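Local coordinates for uncharacterized protein (Deinococcus radiodurans, PDB 3GG7) that is of unknown function but binds manganese and, as a member of the TatD-type metal-dependent hydrolases, probably cleaves ester bonds, at residues V230-I233 / V234-V238; E114-G117 / G118-L121; H148-S151 / G152-T155; A20-C23 / E24-L28. One frame throughout, in Å; residues are numbered along the deposited sequence. Where two conformers were deposited one is given.

Contact 1: residues V230-I233 / V234-V238; sequences VERI and VKENV
From Val230 to Asn237 the backbone runs as regular alpha-helix, each carbonyl of Val230 to Ile233 accepting the N-H four residues on; Val234 N reaches Val230 O at 3.0 Å almost straight. These two turns belong to the C-terminal helix 227-243 of a TIM-barrel-like TatD fold. On the outer side, Arg232 and Glu236 form an i to i+4 salt bridge, Arg232 NH1 to Glu236 OE2 at 2.9 Å. The carboxylate oxygen lies in the guanidinium plane, yet the two planes are turned 58° apart, and NH1 meets OE2 on its syn side. The bend of Arg232 at chi3 (54°) brings NH1 round to the glutamate, while its NE pairs with Glu229. On the buried side, small branched valines suit the close approach: Val230 packs on helix 212-223, Val234 on Thr193 of strand 191-193, and Val230 CG1 lies 4.3 Å from Val234 CG2. Buried Asn237 is the polar exception, giving ND2 to the carbonyls of Val191 and Arg188. A leucine here would probably leave those two carbonyls without their donor and weaken the tie between helix and strand 191-193. Beside it, Ile233 CG2 rests 3.7 Å from Asn237 ND2.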
loop_
_atom_site.group_PDB
_atom_site.type_symbol
_atom_site.label_atom_id
_atom_site.label_comp_id
_atom_site.label_asym_id
_atom_site.label_seq_id
_atom_site.Cartn_x
_atom_site.Cartn_y
_atom_site.Cartn_z
ATOM N N VAL A 230 9.398 18.128 0.573
ATOM C CA VAL A 230 8.567 16.938 0.282
ATOM C C VAL A 230 8.985 15.757 1.169
ATOM O O VAL A 230 8.138 15.140 1.811
ATOM C CB VAL A 230 8.646 16.523 -1.178
ATOM C CG1 VAL A 230 7.873 15.184 -1.410
ATOM C CG2 VAL A 230 8.113 17.622 -2.066
ATOM N N GLU A 231 10.290 15.483 1.257
ATOM C CA GLU A 231 10.788 14.404 2.130
ATOM C C GLU A 231 10.362 14.608 3.583
ATOM O O GLU A 231 9.946 13.657 4.264
ATOM C CB GLU A 231 12.312 14.258 2.045
ATOM C CG GLU A 231 12.816 13.888 0.674
ATOM C CD GLU A 231 14.301 13.528 0.653
ATOM O OE1 GLU A 231 14.989 13.678 1.687
ATOM O OE2 GLU A 231 14.774 13.099 -0.414
ATOM N N ARG A 232 10.439 15.856 4.068
ATOM C CA ARG A 232 10.044 16.152 5.433
ATOM C C ARG A 232 8.559 15.900 5.636
ATOM O O ARG A 232 8.169 15.316 6.647
ATOM C CB ARG A 232 10.376 17.614 5.803
ATOM C CG ARG A 232 9.812 18.056 7.154
ATOM C CD ARG A 232 10.061 19.565 7.455
ATOM N NE ARG A 232 9.593 20.462 6.396
ATOM C CZ ARG A 232 8.338 20.877 6.220
ATOM N NH1 ARG A 232 7.355 20.488 7.028
ATOM N NH2 ARG A 232 8.055 21.707 5.220
ATOM N N ILE A 233 7.738 16.413 4.721
ATOM C CA ILE A 233 6.284 16.255 4.799
ATOM C C ILE A 233 5.873 14.771 4.824
ATOM O O ILE A 233 5.089 14.362 5.678
ATOM C CB ILE A 233 5.608 17.000 3.656
ATOM C CG1 ILE A 233 5.642 18.494 3.953
ATOM C CG2 ILE A 233 4.152 16.548 3.463
ATOM C CD1 ILE A 233 5.405 19.341 2.737
ATOM N N VAL A 234 6.441 13.979 3.927
ATOM C CA VAL A 234 6.180 12.534 3.910
ATOM C C VAL A 234 6.613 11.851 5.223
ATOM O O VAL A 234 5.854 11.064 5.779
ATOM C CB VAL A 234 6.788 11.863 2.674
ATOM C CG1 VAL A 234 6.583 10.342 2.725
ATOM C CG2 VAL A 234 6.171 12.456 1.399
ATOM N N LYS A 235 7.776 12.211 5.782
ATOM C CA LYS A 235 8.165 11.682 7.100
ATOM C C LYS A 235 7.212 12.107 8.216
ATOM O O LYS A 235 6.861 11.312 9.078
ATOM C CB LYS A 235 9.569 12.151 7.486
ATOM C CG LYS A 235 10.680 11.466 6.753
ATOM C CD LYS A 235 11.241 10.346 7.620
ATOM C CE LYS A 235 12.322 9.591 6.922
ATOM N NZ LYS A 235 12.858 8.503 7.815
ATOM N N GLU A 236 6.815 13.384 8.204
ATOM C CA GLU A 236 5.843 13.875 9.170
ATOM C C GLU A 236 4.541 13.094 9.033
ATOM O O GLU A 236 3.881 12.783 10.038
ATOM C CB GLU A 236 5.535 15.371 8.988
ATOM C CG GLU A 236 6.671 16.306 9.299
ATOM C CD GLU A 236 6.411 17.734 8.860
ATOM O OE1 GLU A 236 5.401 18.009 8.147
ATOM O OE2 GLU A 236 7.235 18.601 9.219
ATOM N N ASN A 237 4.163 12.811 7.786
ATOM C CA ASN A 237 2.928 12.089 7.531
ATOM C C ASN A 237 2.998 10.655 8.055
ATOM O O ASN A 237 2.045 10.186 8.664
ATOM C CB ASN A 237 2.589 12.099 6.047
ATOM C CG ASN A 237 2.208 13.484 5.529
ATOM O OD1 ASN A 237 1.989 14.435 6.312
ATOM N ND2 ASN A 237 2.123 13.598 4.216
ATOM N N VAL A 238 4.143 9.984 7.872
ATOM C CA VAL A 238 4.306 8.640 8.434
ATOM C C VAL A 238 4.220 8.683 9.956
ATOM O O VAL A 238 3.554 7.847 10.563
ATOM C CB VAL A 238 5.605 7.952 7.952
ATOM C CG1 VAL A 238 5.848 6.610 8.703
ATOM C CG2 VAL A 238 5.539 7.704 6.463
#

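Contact 2: residues E114-G117 / G118-L121; sequences EDHG and GRIL
A Schellman motif closes helix 99-115 here, and the side chain of Arg119 reaches back to the residue that leaves it, His116. Gly117 N bonds to Glu114 O at 3.0 Å, and Gly118 N turns back to Cys113 O. Gly117, with phi 92°, is the C-prime residue; a side chain there would jam against the preceding carbonyl oxygen, and at Gly118 it would run into Gly117 O, so glycine suits both places. The turn joins helix to strand in the beta-alpha-beta unit made by strand 83-88, helix 99-115 and strand 119-124. In Arg119, first in the strand, the bend at chi2 (-68°) brings the guanidinium back to the turn. There NH1 gives hydrogen bonds to two carbonyls, His116 O at 2.8 Å and Gly118 O at 2.9 Å, standing well above both carbonyl planes. NH2 lies 3.6 Å from His116 CB and bonds to Leu78 O, while NE makes a weak bond to Thr81 O. A methionine in its place would probably leave the carbonyls of His116 and Gly118 without the NH1 they share, and Leu78 O without NH2. The His116 ring leads away beyond CB, its NE2 hydrogen-bonded to Asp75 OD1.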
loop_
_atom_site.group_PDB
_atom_site.type_symbol
_atom_site.label_atom_id
_atom_site.label_comp_id
_atom_site.label_asym_id
_atom_site.label_seq_id
_atom_site.Cartn_x
_atom_site.Cartn_y
_atom_site.Cartn_z
ATOM N N GLU A 114 -10.865 -4.902 12.675
ATOM C CA GLU A 114 -11.676 -4.247 13.719
ATOM C C GLU A 114 -11.574 -5.004 15.048
ATOM O O GLU A 114 -11.354 -4.382 16.112
ATOM C CB GLU A 114 -13.133 -4.120 13.282
ATOM C CG GLU A 114 -13.991 -3.429 14.325
ATOM C CD GLU A 114 -15.426 -3.231 13.908
ATOM O OE1 GLU A 114 -15.720 -3.094 12.689
ATOM O OE2 GLU A 114 -16.268 -3.178 14.833
ATOM N N ASP A 115 -11.664 -6.332 14.974
ATOM C CA ASP A 115 -11.662 -7.182 16.166
ATOM C C ASP A 115 -10.344 -7.083 16.941
ATOM O O ASP A 115 -10.318 -7.279 18.154
ATOM C CB ASP A 115 -11.898 -8.652 15.791
ATOM C CG ASP A 115 -13.319 -8.951 15.398
ATOM O OD1 ASP A 115 -14.223 -8.158 15.718
ATOM O OD2 ASP A 115 -13.529 -10.014 14.761
ATOM N N HIS A 116 -9.246 -6.788 16.239
ATOM C CA HIS A 116 -7.925 -6.687 16.840
ATOM C C HIS A 116 -7.524 -5.238 17.116
ATOM O O HIS A 116 -6.355 -4.951 17.379
ATOM C CB HIS A 116 -6.878 -7.389 15.947
ATOM C CG HIS A 116 -6.960 -8.881 15.972
ATOM N ND1 HIS A 116 -6.140 -9.653 16.767
ATOM C CD2 HIS A 116 -7.744 -9.747 15.286
ATOM C CE1 HIS A 116 -6.419 -10.928 16.574
ATOM N NE2 HIS A 116 -7.383 -11.014 15.676
ATOM N N GLY A 117 -8.496 -4.330 17.056
ATOM C CA GLY A 117 -8.303 -2.939 17.469
ATOM C C GLY A 117 -7.870 -1.974 16.378
ATOM O O GLY A 117 -7.452 -0.847 16.652
ATOM N N GLY A 118 -7.993 -2.406 15.127
ATOM C CA GLY A 118 -7.693 -1.546 13.983
ATOM C C GLY A 118 -6.259 -1.717 13.512
ATOM O O GLY A 118 -5.365 -2.012 14.298
ATOM N N ARG A 119 -6.058 -1.545 12.211
ATOM C CA ARG A 119 -4.724 -1.631 11.598
ATOM C C ARG A 119 -4.550 -0.539 10.547
ATOM O O ARG A 119 -5.534 0.061 10.071
ATOM C CB ARG A 119 -4.537 -3.011 10.918
ATOM C CG ARG A 119 -4.529 -4.208 11.865
ATOM C CD ARG A 119 -3.291 -4.175 12.737
ATOM N NE ARG A 119 -3.111 -5.340 13.588
ATOM C CZ ARG A 119 -3.644 -5.488 14.798
ATOM N NH1 ARG A 119 -4.506 -4.595 15.283
ATOM N NH2 ARG A 119 -3.380 -6.574 15.510
ATOM N N ILE A 120 -3.303 -0.298 10.173
ATOM C CA ILE A 120 -2.949 0.555 9.051
ATOM C C ILE A 120 -3.010 -0.350 7.818
ATOM O O ILE A 120 -2.333 -1.380 7.771
ATOM C CB ILE A 120 -1.554 1.157 9.236
ATOM C CG1 ILE A 120 -1.547 2.148 10.411
ATOM C CG2 ILE A 120 -1.080 1.807 7.942
ATOM C CD1 ILE A 120 -0.130 2.488 10.897
ATOM N N LEU A 121 -3.843 0.007 6.845
ATOM C CA LEU A 121 -4.160 -0.860 5.702
ATOM C C LEU A 121 -3.566 -0.255 4.433
ATOM O O LEU A 121 -3.762 0.942 4.157
ATOM C CB LEU A 121 -5.675 -0.955 5.517
ATOM C CG LEU A 121 -6.500 -1.051 6.796
ATOM C CD1 LEU A 121 -7.961 -0.887 6.444
ATOM C CD2 LEU A 121 -6.243 -2.345 7.497
#

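Contact 3: residues H148-S151 / G152-T155; sequences HWYS and GSVT. With SO4 (sulfate ion), chain D.
Tyr150 swings its ring out with CG opposite the backbone N (chi1 -179°), and chi2 of 85° turns the ring so that one face looks onto Gly152 while the hydroxyl reaches Ser153. Gly152 N sits 3.3 Å from Tyr150 CE2, over that face but displaced toward the rim. A beta carbon at Gly152 would collide with the phenol oxygen, so only a residue without a side chain lets the ring lie this close. Tyr150 OH donates to Ser153 O at 2.7 Å, in the carbonyl plane and on a lone pair, which satisfies the polar end of a buried side chain that also touches Leu157 and Leu182. Ser153 is the N-cap of helix 154-162: its OG, held between N and carbonyl carbon by chi1 66°, caps a backbone N-H of the first turn and also hydrogen-bonds Glu156 OE1. A sulfate, probably from the crystallisation liquor, takes two further N-H groups of this turn: Val154 N to O2 at 3.0 Å and Thr155 N to O3 at 3.0 Å. Thr155 OG1 adds a bond to the same O3 at 3.2 Å. The loop follows strand 143-148, which ends in His148, predicted to bind a second divalent metal. The tyrosine thus ties the carbonyl of the N-cap residue, and the N-H groups of the first turn, probably aided by the helix dipole, can receive an anion.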
loop_
_atom_site.group_PDB
_atom_site.type_symbol
_atom_site.label_atom_id
_atom_site.label_comp_id
_atom_site.label_asym_id
_atom_site.label_seq_id
_atom_site.Cartn_x
_atom_site.Cartn_y
_atom_site.Cartn_z
ATOM N N HIS A 148 -3.472 2.599 -2.106
ATOM C CA HIS A 148 -2.205 2.485 -2.820
ATOM C C HIS A 148 -2.453 2.590 -4.337
ATOM O O HIS A 148 -3.395 2.001 -4.865
ATOM C CB HIS A 148 -1.513 1.178 -2.401
ATOM C CG HIS A 148 -1.192 0.254 -3.532
ATOM N ND1 HIS A 148 -0.136 0.468 -4.390
ATOM C CD2 HIS A 148 -1.766 -0.911 -3.920
ATOM C CE1 HIS A 148 -0.095 -0.515 -5.277
ATOM N NE2 HIS A 148 -1.077 -1.356 -5.015
ATOM N N TRP A 149 -1.637 3.409 -4.996
ATOM C CA TRP A 149 -1.713 3.643 -6.444
ATOM C C TRP A 149 -3.158 3.864 -6.910
ATOM O O TRP A 149 -3.667 3.154 -7.788
ATOM C CB TRP A 149 -1.066 2.474 -7.196
ATOM C CG TRP A 149 -0.749 2.722 -8.663
ATOM C CD1 TRP A 149 -1.218 3.734 -9.477
ATOM C CD2 TRP A 149 0.101 1.912 -9.489
ATOM N NE1 TRP A 149 -0.716 3.585 -10.745
ATOM C CE2 TRP A 149 0.091 2.479 -10.784
ATOM C CE3 TRP A 149 0.860 0.748 -9.259
ATOM C CZ2 TRP A 149 0.819 1.934 -11.842
ATOM C CZ3 TRP A 149 1.574 0.203 -10.315
ATOM C CH2 TRP A 149 1.552 0.802 -11.592
ATOM N N TYR A 150 -3.810 4.839 -6.302
ATOM C CA TYR A 150 -5.179 5.178 -6.657
ATOM C C TYR A 150 -5.271 5.630 -8.124
ATOM O O TYR A 150 -4.508 6.483 -8.568
ATOM C CB TYR A 150 -5.720 6.246 -5.705
ATOM C CG TYR A 150 -7.134 6.615 -6.022
ATOM C CD1 TYR A 150 -8.187 5.872 -5.528
ATOM C CD2 TYR A 150 -7.412 7.673 -6.917
ATOM C CE1 TYR A 150 -9.523 6.185 -5.884
ATOM C CE2 TYR A 150 -8.710 7.981 -7.263
ATOM C CZ TYR A 150 -9.753 7.241 -6.753
ATOM O OH TYR A 150 -11.046 7.546 -7.109
ATOM N N SER A 151 -6.199 5.032 -8.876
ATOM C CA SER A 151 -6.339 5.321 -10.311
ATOM C C SER A 151 -7.802 5.473 -10.725
ATOM O O SER A 151 -8.137 5.318 -11.910
ATOM C CB SER A 151 -5.639 4.250 -11.160
ATOM O OG SER A 151 -6.314 3.010 -11.131
ATOM N N GLY A 152 -8.662 5.767 -9.762
ATOM C CA GLY A 152 -10.080 5.975 -10.012
ATOM C C GLY A 152 -10.357 7.418 -10.385
ATOM O O GLY A 152 -9.444 8.185 -10.710
ATOM N N SER A 153 -11.631 7.782 -10.341
ATOM C CA SER A 153 -12.067 9.112 -10.764
ATOM C C SER A 153 -11.800 10.136 -9.684
ATOM O O SER A 153 -11.593 9.798 -8.526
ATOM C CB SER A 153 -13.568 9.097 -11.023
ATOM O OG SER A 153 -14.279 8.870 -9.826
ATOM N N VAL A 154 -11.842 11.407 -10.054
ATOM C CA VAL A 154 -11.733 12.478 -9.058
ATOM C C VAL A 154 -12.951 12.530 -8.147
ATOM O O VAL A 154 -12.813 12.844 -6.967
ATOM C CB VAL A 154 -11.542 13.860 -9.713
ATOM C CG1 VAL A 154 -11.428 14.943 -8.615
ATOM C CG2 VAL A 154 -10.338 13.849 -10.590
ATOM N N THR A 155 -14.132 12.232 -8.695
ATOM C CA THR A 155 -15.329 12.085 -7.885
ATOM C C THR A 155 -15.128 11.072 -6.764
ATOM O O THR A 155 -15.458 11.329 -5.612
ATOM C CB THR A 155 -16.542 11.612 -8.707
ATOM O OG1 THR A 155 -16.796 12.557 -9.747
ATOM C CG2 THR A 155 -17.782 11.493 -7.823
HETATM S S SO4 D . -13.819 12.269 -12.990
HETATM O O1 SO4 D . -13.936 13.338 -13.986
HETATM O O2 SO4 D . -12.416 11.844 -12.942
HETATM O O3 SO4 D . -14.298 12.699 -11.683
HETATM O O4 SO4 D . -14.597 11.111 -13.440
#

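Contact 4: residues A20-C23 / E24-L28; sequences ARAC and EERQL
Cys23 O takes the straightest bond of this helix end, Leu28 N at 2.9 Å with an N-H...O angle of 179°. With Gln27 N bonded to Glu24 O at 3.0 Å, it makes a Schellman motif, Gln27 supplying the positive phi (46°) that reverses the chain. Before it, ordinary helical bonds join Glu24 N to Ala20 O and Glu25 N to Arg21 O. The last turn is looser: Arg26 N reaches Ala22 O at 3.3 Å, from above the carbonyl plane. Arg26 NH1 comes back to the same oxygen in a weak 3.4 Å bond. Its chain stays extended from CG to NE (chi2 172°), laying the aliphatic part beside Ala22 O and NH1 3.7 Å from Ala22 CB; the methyl of alanine leaves room for this. The guanidinium also makes a cation-pi contact with Trp210, which touches Ala22 too. On the inner side, Cys23 CB and Leu28 CB are 4.4 Å apart, both buried, a compact and a branched apolar chain across the turn. Glu24 bends at chi2 toward the loop before strand 53-55, where OE1 bonds to His52. The motif lets helix 16-25 turn into strand 29-32, completing the crossover from strand 4-8 in the barrel's parallel sheet.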
loop_
_atom_site.group_PDB
_atom_site.type_symbol
_atom_site.label_atom_id
_atom_site.label_comp_id
_atom_site.label_asym_id
_atom_site.label_seq_id
_atom_site.Cartn_x
_atom_site.Cartn_y
_atom_site.Cartn_z
ATOM N N ALA A 20 16.471 -5.817 0.656
ATOM C CA ALA A 20 16.321 -5.390 2.059
ATOM C C ALA A 20 17.591 -4.780 2.624
ATOM O O ALA A 20 17.544 -3.749 3.276
ATOM C CB ALA A 20 15.879 -6.565 2.928
ATOM N N ARG A 21 18.739 -5.423 2.392
ATOM C CA ARG A 21 20.025 -4.879 2.803
ATOM C C ARG A 21 20.288 -3.508 2.194
ATOM O O ARG A 21 20.776 -2.600 2.848
ATOM C CB ARG A 21 21.158 -5.803 2.362
ATOM C CG ARG A 21 21.446 -6.945 3.246
ATOM C CD ARG A 21 22.881 -7.438 2.957
ATOM N NE ARG A 21 22.986 -8.881 3.114
ATOM C CZ ARG A 21 22.969 -9.772 2.121
ATOM N NH1 ARG A 21 23.070 -11.059 2.425
ATOM N NH2 ARG A 21 22.854 -9.404 0.838
ATOM N N ALA A 22 19.988 -3.371 0.908
ATOM C CA ALA A 22 20.193 -2.116 0.205
ATOM C C ALA A 22 19.334 -0.986 0.779
ATOM O O ALA A 22 19.732 0.175 0.808
ATOM C CB ALA A 22 19.907 -2.305 -1.279
ATOM N N CYS A 23 18.129 -1.340 1.221
ATOM C CA CYS A 23 17.268 -0.377 1.919
ATOM C C CYS A 23 17.858 0.042 3.255
ATOM O O CYS A 23 17.909 1.227 3.587
ATOM C CB CYS A 23 15.857 -0.940 2.104
ATOM S SG CYS A 23 14.941 -1.167 0.561
ATOM N N GLU A 24 18.356 -0.917 4.025
ATOM C CA GLU A 24 19.043 -0.553 5.273
ATOM C C GLU A 24 20.263 0.323 5.082
ATOM O O GLU A 24 20.495 1.257 5.855
ATOM C CB GLU A 24 19.475 -1.773 6.054
ATOM C CG GLU A 24 18.412 -2.439 6.824
ATOM C CD GLU A 24 17.653 -1.541 7.826
ATOM O OE1 GLU A 24 18.154 -0.552 8.411
ATOM O OE2 GLU A 24 16.495 -1.888 7.989
ATOM N N GLU A 25 21.071 0.030 4.061
ATOM C CA GLU A 25 22.243 0.854 3.783
ATOM C C GLU A 25 21.846 2.297 3.526
ATOM O O GLU A 25 22.549 3.223 3.926
ATOM C CB GLU A 25 23.046 0.283 2.592
ATOM C CG GLU A 25 23.795 -1.015 2.918
ATOM C CD GLU A 25 24.148 -1.864 1.680
ATOM O OE1 GLU A 25 23.784 -1.508 0.535
ATOM O OE2 GLU A 25 24.759 -2.934 1.860
ATOM N N ARG A 26 20.697 2.489 2.878
ATOM C CA ARG A 26 20.202 3.817 2.547
ATOM C C ARG A 26 19.334 4.415 3.641
ATOM O O ARG A 26 18.866 5.543 3.513
ATOM C CB ARG A 26 19.359 3.718 1.273
ATOM C CG ARG A 26 20.162 3.393 0.026
ATOM C CD ARG A 26 19.218 3.133 -1.141
ATOM N NE ARG A 26 19.926 3.206 -2.414
ATOM C CZ ARG A 26 20.698 2.244 -2.905
ATOM N NH1 ARG A 26 20.868 1.106 -2.256
ATOM N NH2 ARG A 26 21.304 2.432 -4.073
ATOM N N GLN A 27 19.114 3.665 4.716
ATOM C CA GLN A 27 18.131 4.015 5.743
ATOM C C GLN A 27 16.798 4.436 5.105
ATOM O O GLN A 27 16.181 5.452 5.465
ATOM C CB GLN A 27 18.706 5.049 6.711
ATOM C CG GLN A 27 20.053 4.580 7.252
ATOM C CD GLN A 27 20.294 4.897 8.712
ATOM O OE1 GLN A 27 20.841 5.938 9.039
ATOM N NE2 GLN A 27 19.915 3.968 9.598
ATOM N N LEU A 28 16.352 3.595 4.170
ATOM C CA LEU A 28 15.125 3.802 3.406
ATOM C C LEU A 28 14.048 2.914 4.035
ATOM O O LEU A 28 14.187 1.692 4.064
ATOM C CB LEU A 28 15.368 3.441 1.932
ATOM C CG LEU A 28 14.356 3.956 0.917
ATOM C CD1 LEU A 28 14.973 3.967 -0.505
ATOM C CD2 LEU A 28 13.082 3.155 0.941
#

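Contacts 2 and 4 solve the same problem, ending the helix of a beta-alpha-beta unit with a Schellman motif, but contact 2 lies at the surface and uses glycines with an arginine from the following strand, whereas contact 4 is partly buried and sets an apolar pair inside the turn. Contact 3 is the converse, the beginning of a helix, where N-H groups meet an anion and a tyrosine hydroxyl ties the N-cap carbonyl. Contact 1 is the one within uninterrupted helix: its salt bridge faces outward and its valines inward. Contacts 3 and 4 lie on opposite sides of the chain's centre, about 30 Å apart between centres; contact 3 alone includes a predicted metal ligand.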